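Local atomic coordinates of pantothenate synthetase (PDB entry 3N8H), a protein that probably catalyses the ATP-dependent condensation of pantoate with beta-alanine to give pantothenate, by way of a pantoyl-adenylate intermediate. Residues V135-L149 against L163-C176. Residues are numbered along the deposited sequence; the frame is centred on the assembly and turned at random.
Sequences VLKLLQITKPNNLYL and LVKDFFINTKIIVC. With AMP (adenosine monophosphate), chain D.
Ile174 lies against the ring of Tyr148, its CD1 set over one face, 4.1 Å from the ring centroid and displaced toward the rim, in a CH-pi contact. With CG1 anti to the carbonyl carbon (chi1 -56°) and the next bond turned to 73°, CD1 also comes to 3.7 Å from Asn146 CB. Cys176 SG sits at the edge of the ring, whose hydroxyl is held by Glu49 and Asn50. Lys172 runs alongside Asn146, its chain bent at chi3 and chi4, which brings NZ to Asn146 OD1 at 3.0 Å, the donor tilted from the carbonyl plane; Asn146 ND2 is hydrogen-bonded to Asn50 OD1. The backbones pair in parallel, as in Ile174 N to Leu147 O (2.8 Å). On the other face Leu147 and Ile173 lie side by side, covered by helix 154-166. Thr171 OG1 donates to Pro144 O at 2.7 Å, while its CG2 meets Leu147 CB. Ile169 CD1 meets Leu136 CD1 (3.6 Å), and the Ile169 side chain crosses Leu139 at about a right angle. Leu149 CA lies 3.4 Å from AMP O3'. Strands 146-150 and 172-176, linked through helix 154-166, form a beta-alpha-beta crossover edging a Rossmann-like parallel sheet, with helix 127-142 packed against it.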
ATOM      1  N   VAL A 135       8.464   3.875   0.920  1.00 26.39           N
ATOM      2  CA  VAL A 135       9.285   2.681   0.699  1.00 30.05           C
ATOM      3  C   VAL A 135       8.613   1.729  -0.315  1.00 31.73           C
ATOM      4  O   VAL A 135       9.243   1.245  -1.275  1.00 31.04           O
ATOM      5  CB  VAL A 135       9.627   1.959   2.050  1.00 33.33           C
ATOM      6  CG1 VAL A 135      10.208   0.567   1.803  1.00 27.08           C
ATOM      7  CG2 VAL A 135      10.613   2.798   2.847  1.00 31.91           C
ATOM      8  N   LEU A 136       7.314   1.513  -0.132  1.00 32.87           N
ATOM      9  CA  LEU A 136       6.540   0.737  -1.104  1.00 34.54           C
ATOM     10  C   LEU A 136       6.698   1.305  -2.524  1.00 37.45           C
ATOM     11  O   LEU A 136       6.922   0.561  -3.470  1.00 30.07           O
ATOM     12  CB  LEU A 136       5.053   0.685  -0.716  1.00 33.95           C
ATOM     13  CG  LEU A 136       4.197  -0.213  -1.626  1.00 37.50           C
ATOM     14  CD1 LEU A 136       4.867  -1.576  -1.892  1.00 37.86           C
ATOM     15  CD2 LEU A 136       2.786  -0.416  -1.058  1.00 28.80           C
ATOM     16  N   LYS A 137       6.562   2.617  -2.668  1.00 30.22           N
ATOM     17  CA  LYS A 137       6.727   3.257  -3.981  1.00 35.36           C
ATOM     18  C   LYS A 137       8.127   3.032  -4.582  1.00 34.19           C
ATOM     19  O   LYS A 137       8.277   2.673  -5.756  1.00 31.50           O
ATOM     20  CB  LYS A 137       6.441   4.760  -3.849  1.00 28.30           C
ATOM     21  CG  LYS A 137       4.948   5.097  -3.724  1.00 31.38           C
ATOM     22  CD  LYS A 137       4.772   6.566  -3.259  1.00 29.67           C
ATOM     23  CE  LYS A 137       3.286   6.987  -3.317  1.00 26.20           C
ATOM     24  NZ  LYS A 137       2.857   7.356  -4.702  1.00 36.17           N
ATOM     25  N   LEU A 138       9.150   3.232  -3.752  1.00 31.34           N
ATOM     26  CA  LEU A 138      10.545   3.108  -4.164  1.00 33.13           C
ATOM     27  C   LEU A 138      10.876   1.685  -4.606  1.00 34.89           C
ATOM     28  O   LEU A 138      11.683   1.448  -5.518  1.00 32.21           O
ATOM     29  CB  LEU A 138      11.458   3.516  -3.009  1.00 30.06           C
ATOM     30  CG  LEU A 138      11.485   5.040  -2.777  1.00 33.14           C
ATOM     31  CD1 LEU A 138      12.265   5.393  -1.526  1.00 25.89           C
ATOM     32  CD2 LEU A 138      12.097   5.771  -4.010  1.00 37.38           C
ATOM     33  N   LEU A 139      10.257   0.735  -3.934  1.00 28.68           N
ATOM     34  CA  LEU A 139      10.480  -0.676  -4.223  1.00 37.15           C
ATOM     35  C   LEU A 139       9.792  -1.056  -5.529  1.00 33.50           C
ATOM     36  O   LEU A 139      10.286  -1.913  -6.296  1.00 34.70           O
ATOM     37  CB  LEU A 139       9.932  -1.521  -3.062  1.00 35.26           C
ATOM     38  CG  LEU A 139      10.813  -1.578  -1.806  1.00 35.18           C
ATOM     39  CD1 LEU A 139      10.160  -2.438  -0.688  1.00 24.47           C
ATOM     40  CD2 LEU A 139      12.180  -2.125  -2.163  1.00 33.57           C
ATOM     41  N   GLN A 140       8.655  -0.406  -5.778  1.00 29.94           N
ATOM     42  CA  GLN A 140       7.835  -0.691  -6.955  1.00 31.71           C
ATOM     43  C   GLN A 140       8.528  -0.087  -8.168  1.00 36.90           C
ATOM     44  O   GLN A 140       8.471  -0.613  -9.272  1.00 35.68           O
ATOM     45  CB  GLN A 140       6.442  -0.106  -6.780  1.00 28.37           C
ATOM     46  CG  GLN A 140       5.533  -0.861  -5.768  1.00 35.20           C
ATOM     47  CD  GLN A 140       5.129  -2.248  -6.287  1.00 42.22           C
ATOM     48  OE1 GLN A 140       5.802  -3.250  -6.015  1.00 37.66           O
ATOM     49  NE2 GLN A 140       4.043  -2.301  -7.057  1.00 38.24           N
ATOM     50  N   ILE A 141       9.226   1.012  -7.935  1.00 36.84           N
ATOM     51  CA  ILE A 141       9.971   1.682  -8.985  1.00 40.26           C
ATOM     52  C   ILE A 141      11.265   0.919  -9.268  1.00 38.55           C
ATOM     53  O   ILE A 141      11.563   0.627 -10.410  1.00 38.96           O
ATOM     54  CB  ILE A 141      10.289   3.162  -8.596  1.00 36.20           C
ATOM     55  CG1 ILE A 141       8.987   3.969  -8.481  1.00 30.98           C
ATOM     56  CG2 ILE A 141      11.223   3.795  -9.629  1.00 36.56           C
ATOM     57  CD1 ILE A 141       9.153   5.300  -7.684  1.00 36.16           C
ATOM     58  N   THR A 142      12.027   0.576  -8.229  1.00 31.04           N
ATOM     59  CA  THR A 142      13.379   0.062  -8.435  1.00 29.06           C
ATOM     60  C   THR A 142      13.434  -1.455  -8.675  1.00 34.00           C
ATOM     61  O   THR A 142      14.362  -1.942  -9.302  1.00 39.10           O
ATOM     62  CB  THR A 142      14.278   0.393  -7.248  1.00 32.96           C
ATOM     63  OG1 THR A 142      13.662  -0.110  -6.056  1.00 34.32           O
ATOM     64  CG2 THR A 142      14.445   1.914  -7.118  1.00 36.60           C
ATOM     65  N   LYS A 143      12.455  -2.177  -8.141  1.00 32.32           N
ATOM     66  CA  LYS A 143      12.365  -3.637  -8.280  1.00 34.57           C
ATOM     67  C   LYS A 143      13.727  -4.295  -8.133  1.00 35.56           C
ATOM     68  O   LYS A 143      14.225  -4.929  -9.060  1.00 39.83           O
ATOM     69  CB  LYS A 143      11.700  -4.023  -9.603  1.00 35.98           C
ATOM     70  CG  LYS A 143      10.238  -3.617  -9.679  1.00 45.18           C
ATOM     71  CD  LYS A 143       9.685  -3.702 -11.102  1.00 53.91           C
ATOM     72  CE  LYS A 143      10.395  -2.734 -12.041  1.00 67.11           C
ATOM     73  NZ  LYS A 143       9.623  -2.516 -13.298  1.00 72.86           N
ATOM     74  N   PRO A 144      14.347  -4.124  -6.960  1.00 38.46           N
ATOM     75  CA  PRO A 144      15.678  -4.666  -6.737  1.00 37.73           C
ATOM     76  C   PRO A 144      15.604  -6.108  -6.276  1.00 38.51           C
ATOM     77  O   PRO A 144      14.556  -6.570  -5.820  1.00 36.86           O
ATOM     78  CB  PRO A 144      16.216  -3.789  -5.597  1.00 32.84           C
ATOM     79  CG  PRO A 144      14.970  -3.460  -4.805  1.00 35.56           C
ATOM     80  CD  PRO A 144      13.889  -3.285  -5.837  1.00 41.63           C
ATOM     81  N   ASN A 145      16.736  -6.795  -6.371  1.00 43.24           N
ATOM     82  CA  ASN A 145      16.896  -8.126  -5.812  1.00 44.39           C
ATOM     83  C   ASN A 145      17.203  -8.060  -4.322  1.00 47.42           C
ATOM     84  O   ASN A 145      16.728  -8.906  -3.539  1.00 41.00           O
ATOM     85  CB  ASN A 145      18.033  -8.856  -6.523  1.00 40.40           C
ATOM     86  CG  ASN A 145      17.763  -9.058  -7.991  1.00 47.55           C
ATOM     87  OD1 ASN A 145      18.413  -8.447  -8.852  1.00 43.77           O
ATOM     88  ND2 ASN A 145      16.802  -9.921  -8.294  1.00 48.85           N
ATOM     89  N   ASN A 146      18.006  -7.056  -3.943  1.00 33.67           N
ATOM     90  CA  ASN A 146      18.476  -6.904  -2.569  1.00 35.35           C
ATOM     91  C   ASN A 146      18.300  -5.498  -2.009  1.00 39.28           C
ATOM     92  O   ASN A 146      18.683  -4.510  -2.639  1.00 35.71           O
ATOM     93  CB  ASN A 146      19.944  -7.302  -2.443  1.00 34.27           C
ATOM     94  CG  ASN A 146      20.175  -8.773  -2.768  1.00 40.60           C
ATOM     95  OD1 ASN A 146      19.614  -9.662  -2.133  1.00 37.59           O
ATOM     96  ND2 ASN A 146      20.994  -9.024  -3.764  1.00 30.71           N
ATOM     97  N   LEU A 147      17.733  -5.426  -0.809  1.00 31.40           N
ATOM     98  CA  LEU A 147      17.506  -4.146  -0.133  1.00 32.56           C
ATOM     99  C   LEU A 147      18.390  -4.052   1.113  1.00 38.06           C
ATOM    100  O   LEU A 147      18.377  -4.953   1.939  1.00 35.46           O
ATOM    101  CB  LEU A 147      16.033  -4.012   0.297  1.00 30.84           C
ATOM    102  CG  LEU A 147      15.643  -2.714   1.028  1.00 31.61           C
ATOM    103  CD1 LEU A 147      15.943  -1.499   0.167  1.00 32.25           C
ATOM    104  CD2 LEU A 147      14.139  -2.723   1.490  1.00 35.85           C
ATOM    105  N   TYR A 148      19.120  -2.947   1.255  1.00 32.71           N
ATOM    106  CA  TYR A 148      20.056  -2.764   2.382  1.00 30.26           C
ATOM    107  C   TYR A 148      19.538  -1.692   3.348  1.00 32.63           C
ATOM    108  O   TYR A 148      19.237  -0.570   2.935  1.00 30.27           O
ATOM    109  CB  TYR A 148      21.489  -2.451   1.856  1.00 33.26           C
ATOM    110  CG  TYR A 148      21.979  -3.615   1.018  1.00 32.41           C
ATOM    111  CD1 TYR A 148      22.749  -4.617   1.572  1.00 30.90           C
ATOM    112  CD2 TYR A 148      21.564  -3.761  -0.285  1.00 33.88           C
ATOM    113  CE1 TYR A 148      23.133  -5.733   0.830  1.00 33.70           C
ATOM    114  CE2 TYR A 148      21.943  -4.855  -1.034  1.00 36.45           C
ATOM    115  CZ  TYR A 148      22.717  -5.841  -0.478  1.00 35.44           C
ATOM    116  OH  TYR A 148      23.086  -6.925  -1.265  1.00 38.14           O
ATOM    117  N   LEU A 149      19.401  -2.084   4.621  1.00 31.11           N
ATOM    118  CA  LEU A 149      18.831  -1.252   5.671  1.00 32.98           C
ATOM    119  C   LEU A 149      19.749  -1.281   6.890  1.00 37.71           C
ATOM    120  O   LEU A 149      20.388  -2.303   7.166  1.00 32.91           O
ATOM    121  CB  LEU A 149      17.436  -1.766   6.084  1.00 28.02           C
ATOM    122  CG  LEU A 149      16.286  -1.832   5.066  1.00 28.21           C
ATOM    123  CD1 LEU A 149      15.042  -2.419   5.716  1.00 38.41           C
ATOM    124  CD2 LEU A 149      15.987  -0.440   4.495  1.00 29.39           C
ATOM    125  N   LEU A 163       6.104  -5.251   5.283  1.00 37.53           N
ATOM    126  CA  LEU A 163       5.684  -4.680   3.994  1.00 32.91           C
ATOM    127  C   LEU A 163       6.029  -5.566   2.796  1.00 29.95           C
ATOM    128  O   LEU A 163       5.223  -5.750   1.889  1.00 32.11           O
ATOM    129  CB  LEU A 163       6.355  -3.338   3.797  1.00 28.93           C
ATOM    130  CG  LEU A 163       5.948  -2.580   2.542  1.00 38.98           C
ATOM    131  CD1 LEU A 163       4.586  -1.895   2.739  1.00 34.13           C
ATOM    132  CD2 LEU A 163       7.057  -1.579   2.094  1.00 25.83           C
ATOM    133  N   VAL A 164       7.248  -6.080   2.780  1.00 29.50           N
ATOM    134  CA  VAL A 164       7.753  -6.881   1.656  1.00 32.47           C
ATOM    135  C   VAL A 164       7.001  -8.217   1.587  1.00 31.49           C
ATOM    136  O   VAL A 164       6.656  -8.708   0.502  1.00 37.35           O
ATOM    137  CB  VAL A 164       9.316  -7.051   1.751  1.00 42.00           C
ATOM    138  CG1 VAL A 164       9.808  -8.287   1.016  1.00 43.02           C
ATOM    139  CG2 VAL A 164      10.017  -5.801   1.230  1.00 38.11           C
ATOM    140  N   LYS A 165       6.686  -8.750   2.762  1.00 35.45           N
ATOM    141  CA  LYS A 165       5.925  -9.979   2.913  1.00 38.04           C
ATOM    142  C   LYS A 165       4.460  -9.813   2.480  1.00 39.48           C
ATOM    143  O   LYS A 165       3.901 -10.632   1.735  1.00 34.07           O
ATOM    144  CB  LYS A 165       5.979 -10.386   4.385  1.00 31.64           C
ATOM    145  CG  LYS A 165       5.258 -11.691   4.702  1.00 38.56           C
ATOM    146  CD  LYS A 165       5.207 -11.922   6.217  1.00 40.58           C
ATOM    147  CE  LYS A 165       4.907 -13.377   6.546  1.00 52.15           C
ATOM    148  NZ  LYS A 165       5.175 -13.663   7.982  1.00 58.23           N
ATOM    149  N   ASP A 166       3.843  -8.741   2.958  1.00 32.73           N
ATOM    150  CA  ASP A 166       2.408  -8.513   2.779  1.00 31.29           C
ATOM    151  C   ASP A 166       2.060  -8.138   1.361  1.00 32.29           C
ATOM    152  O   ASP A 166       0.981  -8.459   0.870  1.00 34.82           O
ATOM    153  CB  ASP A 166       1.939  -7.400   3.714  1.00 38.82           C
ATOM    154  CG  ASP A 166       1.265  -7.941   4.977  1.00 45.68           C
ATOM    155  OD1 ASP A 166       0.419  -8.866   4.874  1.00 53.67           O
ATOM    156  OD2 ASP A 166       1.580  -7.428   6.069  1.00 38.87           O
ATOM    157  N   PHE A 167       2.981  -7.467   0.681  1.00 28.08           N
ATOM    158  CA  PHE A 167       2.687  -7.057  -0.683  1.00 33.77           C
ATOM    159  C   PHE A 167       3.545  -7.769  -1.699  1.00 36.14           C
ATOM    160  O   PHE A 167       3.823  -7.247  -2.784  1.00 35.96           O
ATOM    161  CB  PHE A 167       2.749  -5.528  -0.780  1.00 32.45           C
ATOM    162  CG  PHE A 167       1.784  -4.877   0.161  1.00 35.58           C
ATOM    163  CD1 PHE A 167       0.412  -5.028  -0.044  1.00 32.44           C
ATOM    164  CD2 PHE A 167       2.226  -4.203   1.284  1.00 36.07           C
ATOM    165  CE1 PHE A 167      -0.518  -4.466   0.833  1.00 35.28           C
ATOM    166  CE2 PHE A 167       1.311  -3.635   2.178  1.00 40.04           C
ATOM    167  CZ  PHE A 167      -0.062  -3.770   1.961  1.00 33.62           C
ATOM    168  N   PHE A 168       3.977  -8.963  -1.312  1.00 39.20           N
ATOM    169  CA  PHE A 168       4.577  -9.925  -2.224  1.00 34.57           C
ATOM    170  C   PHE A 168       5.656  -9.345  -3.103  1.00 40.42           C
ATOM    171  O   PHE A 168       5.670  -9.541  -4.317  1.00 44.70           O
ATOM    172  CB  PHE A 168       3.459 -10.586  -3.022  1.00 31.58           C
ATOM    173  CG  PHE A 168       2.399 -11.180  -2.130  1.00 36.75           C
ATOM    174  CD1 PHE A 168       2.558 -12.452  -1.598  1.00 40.86           C
ATOM    175  CD2 PHE A 168       1.280 -10.448  -1.774  1.00 34.35           C
ATOM    176  CE1 PHE A 168       1.605 -12.998  -0.747  1.00 47.19           C
ATOM    177  CE2 PHE A 168       0.322 -10.998  -0.910  1.00 37.36           C
ATOM    178  CZ  PHE A 168       0.492 -12.274  -0.406  1.00 44.58           C
ATOM    179  N   ILE A 169       6.569  -8.623  -2.468  1.00 39.31           N
ATOM    180  CA  ILE A 169       7.709  -8.039  -3.152  1.00 36.25           C
ATOM    181  C   ILE A 169       8.880  -9.020  -3.072  1.00 40.52           C
ATOM    182  O   ILE A 169       9.327  -9.377  -1.985  1.00 37.11           O
ATOM    183  CB  ILE A 169       8.065  -6.710  -2.477  1.00 36.70           C
ATOM    184  CG1 ILE A 169       6.907  -5.715  -2.681  1.00 37.48           C
ATOM    185  CG2 ILE A 169       9.411  -6.161  -2.975  1.00 42.61           C
ATOM    186  CD1 ILE A 169       7.020  -4.477  -1.816  1.00 34.22           C
ATOM    187  N   ASN A 170       9.378  -9.466  -4.216  1.00 36.24           N
ATOM    188  CA  ASN A 170      10.446 -10.472  -4.211  1.00 39.83           C
ATOM    189  C   ASN A 170      11.818  -9.817  -4.113  1.00 42.09           C
ATOM    190  O   ASN A 170      12.540  -9.669  -5.097  1.00 45.68           O
ATOM    191  CB  ASN A 170      10.345 -11.408  -5.425  1.00 52.17           C
ATOM    192  CG  ASN A 170      11.143 -12.682  -5.239  1.00 60.23           C
ATOM    193  OD1 ASN A 170      12.086 -12.723  -4.451  1.00 72.07           O
ATOM    194  ND2 ASN A 170      10.764 -13.736  -5.961  1.00 73.07           N
ATOM    195  N   THR A 171      12.138  -9.386  -2.902  1.00 44.84           N
ATOM    196  CA  THR A 171      13.349  -8.653  -2.612  1.00 43.89           C
ATOM    197  C   THR A 171      13.876  -9.196  -1.288  1.00 44.43           C
ATOM    198  O   THR A 171      13.115  -9.374  -0.345  1.00 43.61           O
ATOM    199  CB  THR A 171      13.055  -7.145  -2.468  1.00 43.80           C
ATOM    200  OG1 THR A 171      12.759  -6.591  -3.758  1.00 49.29           O
ATOM    201  CG2 THR A 171      14.250  -6.425  -1.883  1.00 38.92           C
ATOM    202  N   LYS A 172      15.167  -9.491  -1.227  1.00 36.98           N
ATOM    203  CA  LYS A 172      15.759  -9.914   0.026  1.00 31.06           C
ATOM    204  C   LYS A 172      16.139  -8.664   0.823  1.00 36.69           C
ATOM    205  O   LYS A 172      16.535  -7.646   0.248  1.00 39.15           O
ATOM    206  CB  LYS A 172      16.982 -10.796  -0.227  1.00 37.08           C
ATOM    207  CG  LYS A 172      17.659 -11.279   1.030  1.00 48.14           C
ATOM    208  CD  LYS A 172      18.324 -12.639   0.824  1.00 57.51           C
ATOM    209  CE  LYS A 172      19.845 -12.531   0.792  1.00 64.20           C
ATOM    210  NZ  LYS A 172      20.374 -12.129  -0.547  1.00 62.70           N
ATOM    211  N   ILE A 173      15.990  -8.733   2.140  1.00 35.15           N
ATOM    212  CA  ILE A 173      16.399  -7.619   3.005  1.00 40.03           C
ATOM    213  C   ILE A 173      17.664  -7.960   3.789  1.00 42.37           C
ATOM    214  O   ILE A 173      17.700  -8.947   4.515  1.00 40.98           O
ATOM    215  CB  ILE A 173      15.272  -7.209   3.950  1.00 32.85           C
ATOM    216  CG1 ILE A 173      14.177  -6.519   3.136  1.00 40.34           C
ATOM    217  CG2 ILE A 173      15.784  -6.271   5.066  1.00 28.17           C
ATOM    218  CD1 ILE A 173      12.821  -6.649   3.723  1.00 31.74           C
ATOM    219  N   ILE A 174      18.691  -7.129   3.618  1.00 41.25           N
ATOM    220  CA  ILE A 174      19.967  -7.266   4.308  1.00 29.61           C
ATOM    221  C   ILE A 174      20.096  -6.159   5.380  1.00 37.78           C
ATOM    222  O   ILE A 174      20.144  -4.979   5.048  1.00 32.82           O
ATOM    223  CB  ILE A 174      21.147  -7.139   3.316  1.00 31.67           C
ATOM    224  CG1 ILE A 174      21.023  -8.174   2.183  1.00 38.42           C
ATOM    225  CG2 ILE A 174      22.475  -7.338   4.048  1.00 35.31           C
ATOM    226  CD1 ILE A 174      19.921  -7.860   1.172  1.00 40.58           C
ATOM    227  N   VAL A 175      20.122  -6.545   6.657  1.00 35.73           N
ATOM    228  CA  VAL A 175      20.288  -5.584   7.757  1.00 42.32           C
ATOM    229  C   VAL A 175      21.767  -5.398   8.101  1.00 38.62           C
ATOM    230  O   VAL A 175      22.506  -6.377   8.209  1.00 36.99           O
ATOM    231  CB  VAL A 175      19.527  -6.053   9.017  1.00 43.45           C
ATOM    232  CG1 VAL A 175      19.573  -4.983  10.099  1.00 43.26           C
ATOM    233  CG2 VAL A 175      18.091  -6.375   8.642  1.00 37.30           C
ATOM    234  N   CYS A 176      22.184  -4.151   8.298  1.00 33.22           N
ATOM    235  CA  CYS A 176      23.595  -3.819   8.444  1.00 40.87           C
ATOM    236  C   CYS A 176      23.878  -3.111   9.769  1.00 39.16           C
ATOM    237  O   CYS A 176      23.063  -2.319  10.214  1.00 36.26           O
ATOM    238  CB  CYS A 176      24.032  -2.927   7.273  1.00 41.88           C
ATOM    239  SG  CYS A 176      23.818  -3.704   5.629  1.00 43.57           S
TER
HETATM  240  P   AMP D 270      18.313   7.864   6.429  1.00 34.80           P
HETATM  241  O1P AMP D 270      19.026   8.508   5.244  1.00 34.28           O
HETATM  242  O2P AMP D 270      18.729   8.331   7.791  1.00 33.22           O
HETATM  243  O3P AMP D 270      16.838   7.804   6.262  1.00 44.16           O
HETATM  244  O5' AMP D 270      18.929   6.363   6.433  1.00 28.96           O
HETATM  245  C5' AMP D 270      19.050   5.579   5.246  1.00 31.25           C
HETATM  246  C4' AMP D 270      19.494   4.179   5.590  1.00 32.67           C
HETATM  247  O4' AMP D 270      20.807   4.245   6.234  1.00 29.73           O
HETATM  248  C3' AMP D 270      18.560   3.440   6.565  1.00 28.33           C
HETATM  249  O3' AMP D 270      18.551   2.036   6.258  1.00 29.21           O
HETATM  250  C2' AMP D 270      19.251   3.670   7.903  1.00 24.27           C
HETATM  251  O2' AMP D 270      18.929   2.752   8.936  1.00 35.35           O
HETATM  252  C1' AMP D 270      20.720   3.601   7.496  1.00 24.13           C
HETATM  253  N9  AMP D 270      21.607   4.227   8.484  1.00 32.74           N
HETATM  254  C8  AMP D 270      21.464   5.468   9.005  1.00 29.70           C
HETATM  255  N7  AMP D 270      22.440   5.713   9.924  1.00 31.01           N
HETATM  256  C5  AMP D 270      23.206   4.597  10.013  1.00 24.77           C
HETATM  257  C6  AMP D 270      24.395   4.191  10.792  1.00 25.02           C
HETATM  258  N6  AMP D 270      24.931   5.049  11.675  1.00 25.62           N
HETATM  259  N1  AMP D 270      24.912   2.963  10.605  1.00 28.68           N
HETATM  260  C2  AMP D 270      24.332   2.110   9.727  1.00 30.06           C
HETATM  261  N3  AMP D 270      23.251   2.410   8.975  1.00 35.69           N
HETATM  262  C4  AMP D 270      22.651   3.625   9.068  1.00 28.48           C
HETATM  263  O   HOH W   1      13.606  -8.851  -7.512  1.00 53.86           O
HETATM  264  O   HOH W   2      14.913 -11.345  -6.185  1.00 71.19           O